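Local coordinates for phospholyase (Arthrobacter aurescens, PDB 5G4I) that carries out a pyridoxal-phosphate-dependent phospholyase reaction, eliminating phosphate from its substrate, although its fold is that of a class III transaminase, at the interface of chains A and B. Sequence-based numbering; all coordinates share one arbitrary frame. Chains: chain A/B, Phospholyase.

Contact 1: the interface of chains A and B. Residues chain A 70, 75, 78; chain B 78-79, 82-83.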
ATOM      1  N   ALA A  70       1.934  22.424   1.421  1.00 11.47           N
ATOM      2  CA  ALA A  70       2.868  23.010   0.455  1.00 12.53           C
ATOM      3  C   ALA A  70       4.281  23.326   0.948  1.00 12.73           C
ATOM      4  O   ALA A  70       4.959  24.201   0.457  1.00 14.82           O
ATOM      5  CB  ALA A  70       2.219  24.269  -0.261  1.00 14.28           C
ATOM      6  N   ALA A  75       8.856  19.575  -0.982  1.00 11.76           N
ATOM      7  CA  ALA A  75       8.636  19.601  -2.416  1.00 13.31           C
ATOM      8  C   ALA A  75       9.980  19.592  -3.190  1.00 12.12           C
ATOM      9  O   ALA A  75      10.139  18.838  -4.163  1.00 12.18           O
ATOM     10  CB  ALA A  75       7.856  20.848  -2.819  1.00 12.84           C
ATOM     11  N   ILE A  78      11.794  16.050  -3.001  1.00 12.29           N
ATOM     12  CA  ILE A  78      11.164  15.107  -3.910  1.00 11.67           C
ATOM     13  C   ILE A  78      11.511  15.360  -5.401  1.00 11.97           C
ATOM     14  O   ILE A  78      11.917  14.475  -6.165  1.00 12.63           O
ATOM     15  CB  ILE A  78       9.606  15.108  -3.684  1.00 12.23           C
ATOM     16  CG1 ILE A  78       9.277  14.442  -2.320  1.00 11.41           C
ATOM     17  CG2 ILE A  78       8.865  14.470  -4.838  1.00 11.59           C
ATOM     18  CD1 ILE A  78       7.786  14.621  -1.852  1.00 11.53           C
TER
ATOM     19  N   ILE B  78       4.297  16.453 -10.571  1.00 12.07           N
ATOM     20  CA  ILE B  78       4.387  16.215  -9.111  1.00 10.98           C
ATOM     21  C   ILE B  78       4.729  17.450  -8.320  1.00 12.29           C
ATOM     22  O   ILE B  78       4.078  17.820  -7.337  1.00 11.55           O
ATOM     23  CB  ILE B  78       5.295  14.976  -8.861  1.00 12.64           C
ATOM     24  CG1 ILE B  78       4.661  13.660  -9.373  1.00 11.05           C
ATOM     25  CG2 ILE B  78       5.705  14.912  -7.433  1.00 11.30           C
ATOM     26  CD1 ILE B  78       5.631  12.403  -9.437  1.00 12.52           C
ATOM     27  N   TYR B  79       5.797  18.119  -8.732  1.00 11.47           N
ATOM     28  CA  TYR B  79       6.274  19.298  -8.057  1.00 12.46           C
ATOM     29  C   TYR B  79       5.249  20.419  -7.999  1.00 10.19           C
ATOM     30  O   TYR B  79       4.945  21.010  -6.933  1.00 12.14           O
ATOM     31  CB  TYR B  79       7.602  19.818  -8.768  1.00 14.27           C
ATOM     32  CG  TYR B  79       8.225  21.043  -8.096  1.00 18.86           C
ATOM     33  CD1 TYR B  79       8.718  20.974  -6.842  1.00 16.48           C
ATOM     34  CD2 TYR B  79       8.250  22.270  -8.734  1.00 26.25           C
ATOM     35  CE1 TYR B  79       9.393  22.016  -6.227  1.00 20.00           C
ATOM     36  CE2 TYR B  79       8.815  23.407  -8.075  1.00 30.75           C
ATOM     37  CZ  TYR B  79       9.410  23.219  -6.829  1.00 25.41           C
ATOM     38  OH  TYR B  79      10.035  24.267  -6.145  1.00 38.25           O
ATOM     39  N   LEU B  82       2.649  19.533  -5.477  1.00 11.58           N
ATOM     40  CA  LEU B  82       3.223  19.668  -4.126  1.00 11.82           C
ATOM     41  C   LEU B  82       3.317  21.072  -3.590  1.00 13.53           C
ATOM     42  O   LEU B  82       3.308  21.273  -2.366  1.00 13.67           O
ATOM     43  CB  LEU B  82       4.619  19.005  -4.064  1.00 11.80           C
ATOM     44  CG  LEU B  82       4.685  17.453  -4.085  1.00 12.53           C
ATOM     45  CD1 LEU B  82       6.063  16.945  -4.399  1.00 12.54           C
ATOM     46  CD2 LEU B  82       4.236  16.937  -2.734  1.00 12.82           C
ATOM     47  N   LEU B  83       3.363  22.070  -4.492  1.00 13.39           N
ATOM     48  CA  LEU B  83       3.372  23.484  -4.104  1.00 14.17           C
ATOM     49  C   LEU B  83       1.960  24.090  -4.058  1.00 15.33           C
ATOM     50  O   LEU B  83       1.826  25.297  -3.707  1.00 14.15           O
ATOM     51  CB  LEU B  83       4.243  24.314  -5.094  1.00 16.12           C
ATOM     52  CG  LEU B  83       5.737  23.945  -5.091  1.00 22.57           C
ATOM     53  CD1 LEU B  83       6.448  24.716  -6.241  1.00 28.14           C
ATOM     54  CD2 LEU B  83       6.396  24.180  -3.783  1.00 22.78           C
TER
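The phenol ring of B:Tyr79 is the flat group here, and it meets chain A with its rim: the backbone carbonyl carbon of A:Ala75 lies in the ring plane at the edge, and ring atom CD1 is 3.7 Å from the carbonyl oxygen A:Ala75 O. On one face the ring carries B:Leu83 from its own chain, whose CG stands 4.1 Å above the plane of the B:Tyr79 ring, displaced toward the rim. Tyrosine and leucine thus form two sides of a shallow apolar seat for the methyl of A:Ala75, which has CE1 of B:Tyr79 on one flank and, 3.8 Å from A:Ala75 CB, the CD2 methyl of B:Leu83 on another. B:Leu82 CB adds a third wall. The ring gets there because its CG points away from the backbone N (chi1 -178°), lying beside the carbonyl carbon.

One turn further along helix 72-82, A:Ile78 and B:Leu82 cross at about a right angle. The CD1 branch of the leucine reaches toward the isoleucine, 3.8 Å from A:Ile78 CG2, with the tip methyl A:Ile78 CD1 nearly as near. The same CG2 branch also faces its symmetry counterpart, B:Ile78 CG2, so the two isoleucines meet by their beta-branches, again roughly perpendicular. This is helix-to-helix packing across a two-fold symmetric dimer interface, where the small alanine probably lets the two helices come close. Where helix 72-82 of chain B gives way to loop, A:Ala70, from the loop ahead of the same helix in chain A, lies against its backbone: A:Ala70 CB is 3.6 Å from the carbonyl oxygen B:Leu83 O.

Contact 2: the interface of chains A and B. Residues chain A 118-119, 122, 312; chain B 118-119, 121-122.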
ATOM      1  N   ASN A 118       4.099   1.316   1.777  1.00  8.95           N
ATOM      2  CA  ASN A 118       3.553   2.523   1.105  1.00  9.88           C
ATOM      3  C   ASN A 118       2.306   3.115   1.849  1.00 11.34           C
ATOM      4  O   ASN A 118       1.649   4.023   1.350  1.00 11.30           O
ATOM      5  CB  ASN A 118       3.248   2.243  -0.356  1.00 11.81           C
ATOM      6  CG  ASN A 118       4.374   1.545  -1.075  1.00 11.10           C
ATOM      7  OD1 ASN A 118       4.266   0.283  -1.361  1.00 13.11           O
ATOM      8  ND2 ASN A 118       5.450   2.186  -1.280  1.00  9.18           N
ATOM      9  N   SER A 119       1.881   2.472   2.948  1.00  9.54           N
ATOM     10  CA  SER A 119       0.640   2.899   3.661  1.00  9.59           C
ATOM     11  C   SER A 119       0.631   2.339   5.105  1.00  9.43           C
ATOM     12  O   SER A 119       1.311   1.320   5.399  1.00  9.39           O
ATOM     13  CB  SER A 119      -0.628   2.470   2.942  1.00  9.26           C
ATOM     14  OG  SER A 119      -0.830   1.051   3.013  1.00 10.13           O
ATOM     15  N   GLU A 122      -0.717  -1.279   4.870  1.00  8.39           N
ATOM     16  CA  GLU A 122       0.370  -2.246   4.476  1.00  9.11           C
ATOM     17  C   GLU A 122       1.221  -2.542   5.687  1.00  8.34           C
ATOM     18  O   GLU A 122       1.675  -3.727   5.865  1.00  8.95           O
ATOM     19  CB  GLU A 122       1.209  -1.771   3.286  1.00  9.83           C
ATOM     20  CG  GLU A 122       0.578  -1.832   1.921  1.00 10.76           C
ATOM     21  CD  GLU A 122       1.625  -1.754   0.784  1.00 10.70           C
ATOM     22  OE1 GLU A 122       2.615  -0.921   0.845  1.00 10.72           O
ATOM     23  OE2 GLU A 122       1.492  -2.553  -0.235  1.00 12.47           O
ATOM     24  N   PHE A 312       7.510  -0.704  -4.497  1.00 12.31           N
ATOM     25  CA  PHE A 312       7.643   0.757  -4.326  1.00 13.06           C
ATOM     26  C   PHE A 312       8.295   1.132  -2.970  1.00 12.49           C
ATOM     27  O   PHE A 312       8.821   2.233  -2.851  1.00 12.73           O
ATOM     28  CB  PHE A 312       6.262   1.460  -4.427  1.00 12.02           C
ATOM     29  CG  PHE A 312       5.557   1.304  -5.776  1.00 11.78           C
ATOM     30  CD1 PHE A 312       6.214   1.565  -6.964  1.00 11.80           C
ATOM     31  CD2 PHE A 312       4.196   1.047  -5.784  1.00 13.14           C
ATOM     32  CE1 PHE A 312       5.502   1.504  -8.174  1.00 12.96           C
ATOM     33  CE2 PHE A 312       3.487   0.988  -6.983  1.00 12.14           C
ATOM     34  CZ  PHE A 312       4.162   1.217  -8.195  1.00 11.14           C
TER
ATOM     35  N   ASN B 118      -2.248   2.324  -3.345  1.00  9.59           N
ATOM     36  CA  ASN B 118      -0.857   2.789  -3.437  1.00 10.26           C
ATOM     37  C   ASN B 118       0.170   1.711  -3.907  1.00 11.10           C
ATOM     38  O   ASN B 118       1.373   1.991  -3.897  1.00 10.89           O
ATOM     39  CB  ASN B 118      -0.415   3.321  -2.048  1.00 11.22           C
ATOM     40  CG  ASN B 118      -1.429   4.253  -1.391  1.00 10.62           C
ATOM     41  OD1 ASN B 118      -2.143   3.847  -0.417  1.00 13.33           O
ATOM     42  ND2 ASN B 118      -1.619   5.403  -1.918  1.00  7.85           N
ATOM     43  N   SER B 119      -0.293   0.516  -4.273  1.00  8.83           N
ATOM     44  CA  SER B 119       0.569  -0.550  -4.705  1.00 10.76           C
ATOM     45  C   SER B 119      -0.263  -1.646  -5.460  1.00 10.82           C
ATOM     46  O   SER B 119      -1.487  -1.758  -5.299  1.00  9.61           O
ATOM     47  CB  SER B 119       1.330  -1.217  -3.544  1.00  9.94           C
ATOM     48  OG  SER B 119       0.438  -1.969  -2.706  1.00 10.92           O
ATOM     49  N   SER B 121       0.060  -4.910  -4.720  1.00 11.19           N
ATOM     50  CA  SER B 121      -0.408  -5.777  -3.681  1.00 11.28           C
ATOM     51  C   SER B 121      -1.730  -5.253  -3.039  1.00 10.48           C
ATOM     52  O   SER B 121      -2.650  -6.035  -2.757  1.00 11.12           O
ATOM     53  CB  SER B 121       0.631  -6.078  -2.537  1.00 11.30           C
ATOM     54  OG  SER B 121       1.728  -6.864  -2.991  1.00 11.66           O
ATOM     55  N   GLU B 122      -1.795  -3.921  -2.761  1.00 10.03           N
ATOM     56  CA  GLU B 122      -3.015  -3.378  -2.221  1.00  9.84           C
ATOM     57  C   GLU B 122      -4.213  -3.606  -3.225  1.00 10.33           C
ATOM     58  O   GLU B 122      -5.360  -3.867  -2.759  1.00  9.94           O
ATOM     59  CB  GLU B 122      -2.951  -1.866  -1.890  1.00 11.24           C
ATOM     60  CG  GLU B 122      -2.206  -1.537  -0.580  1.00 10.65           C
ATOM     61  CD  GLU B 122      -2.469  -0.125  -0.092  1.00 11.14           C
ATOM     62  OE1 GLU B 122      -2.590   0.878  -0.909  1.00 10.83           O
ATOM     63  OE2 GLU B 122      -2.598   0.060   1.186  1.00 11.45           O
TER
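A:Ser119 and B:Ser119 face each other's chains from an extended backbone just ahead of helix 120-135, and each hydroxyl crosses to the other subunit's Glu122. A:Ser119 OG donates to B:Glu122 OE2 at 2.7 Å, and B:Ser119 OG does the same to A:Glu122 OE2. Both hydroxyls come in from above the carboxylate plane, about 50° out of it. The serine oxygen is tucked between its backbone N and carbonyl carbon (chi1 70°), where it also accepts the N-H of Glu122 in its own chain, A:Glu122 N to A:Ser119 OG being 3.0 Å. This helix N-cap thus doubles as the donor across the interface.

The other carboxylate oxygen stays at home: A:Asn118 N bonds to A:Glu122 OE1 at 2.8 Å, nearly along the C-O axis. With one oxygen tied to each subunit, the extended glutamate side chain is probably held against rotation. The two glutamates cross obliquely, CG of A:Glu122 being 3.8 Å from CG of B:Glu122, with their carboxylate planes 62° apart. Their OE2 atoms remain 5.1 Å apart, A:Glu122 to B:Glu122, and the N-H and hydroxyl donors probably ease whatever like charge they carry. Putting an alanine at A:Glu122 would probably leave B:Ser119 OG without its acceptor across the interface and the backbone N-H of A:Asn118 without its carboxylate, opening a gap beside B:Glu122.

A:Phe312 brings the CD2 side of its ring to the carbonyl oxygen B:Asn118 O, 3.5 Å away, while CE2 rests by B:Ser119 CA. The patch lies on the two-fold axis, where strand 113-117 runs through a short loop into helix 120-135; the first turn of that helix carries B:Ser121, which lines the pyridoxal-phosphate pocket as Ser119 does, so dimer contact and cofactor pocket share residues.

Contact 1 and contact 2 belong to the same two-fold symmetric interface, their C-alpha centres about 21 Å apart, and have no residue in common. Contact 1 draws on helix 72-82 and the loops flanking it, contact 2 on the loop after strand 113-117 and the start of helix 120-135, with A:Phe312 added from a later loop. One is chiefly aliphatic packing, the other a reciprocal set of hydrogen bonds. Together they pin the subunits at separate points, and since contact 2 includes part of the cofactor-binding segment, holding the dimer together probably also helps to keep that segment in shape.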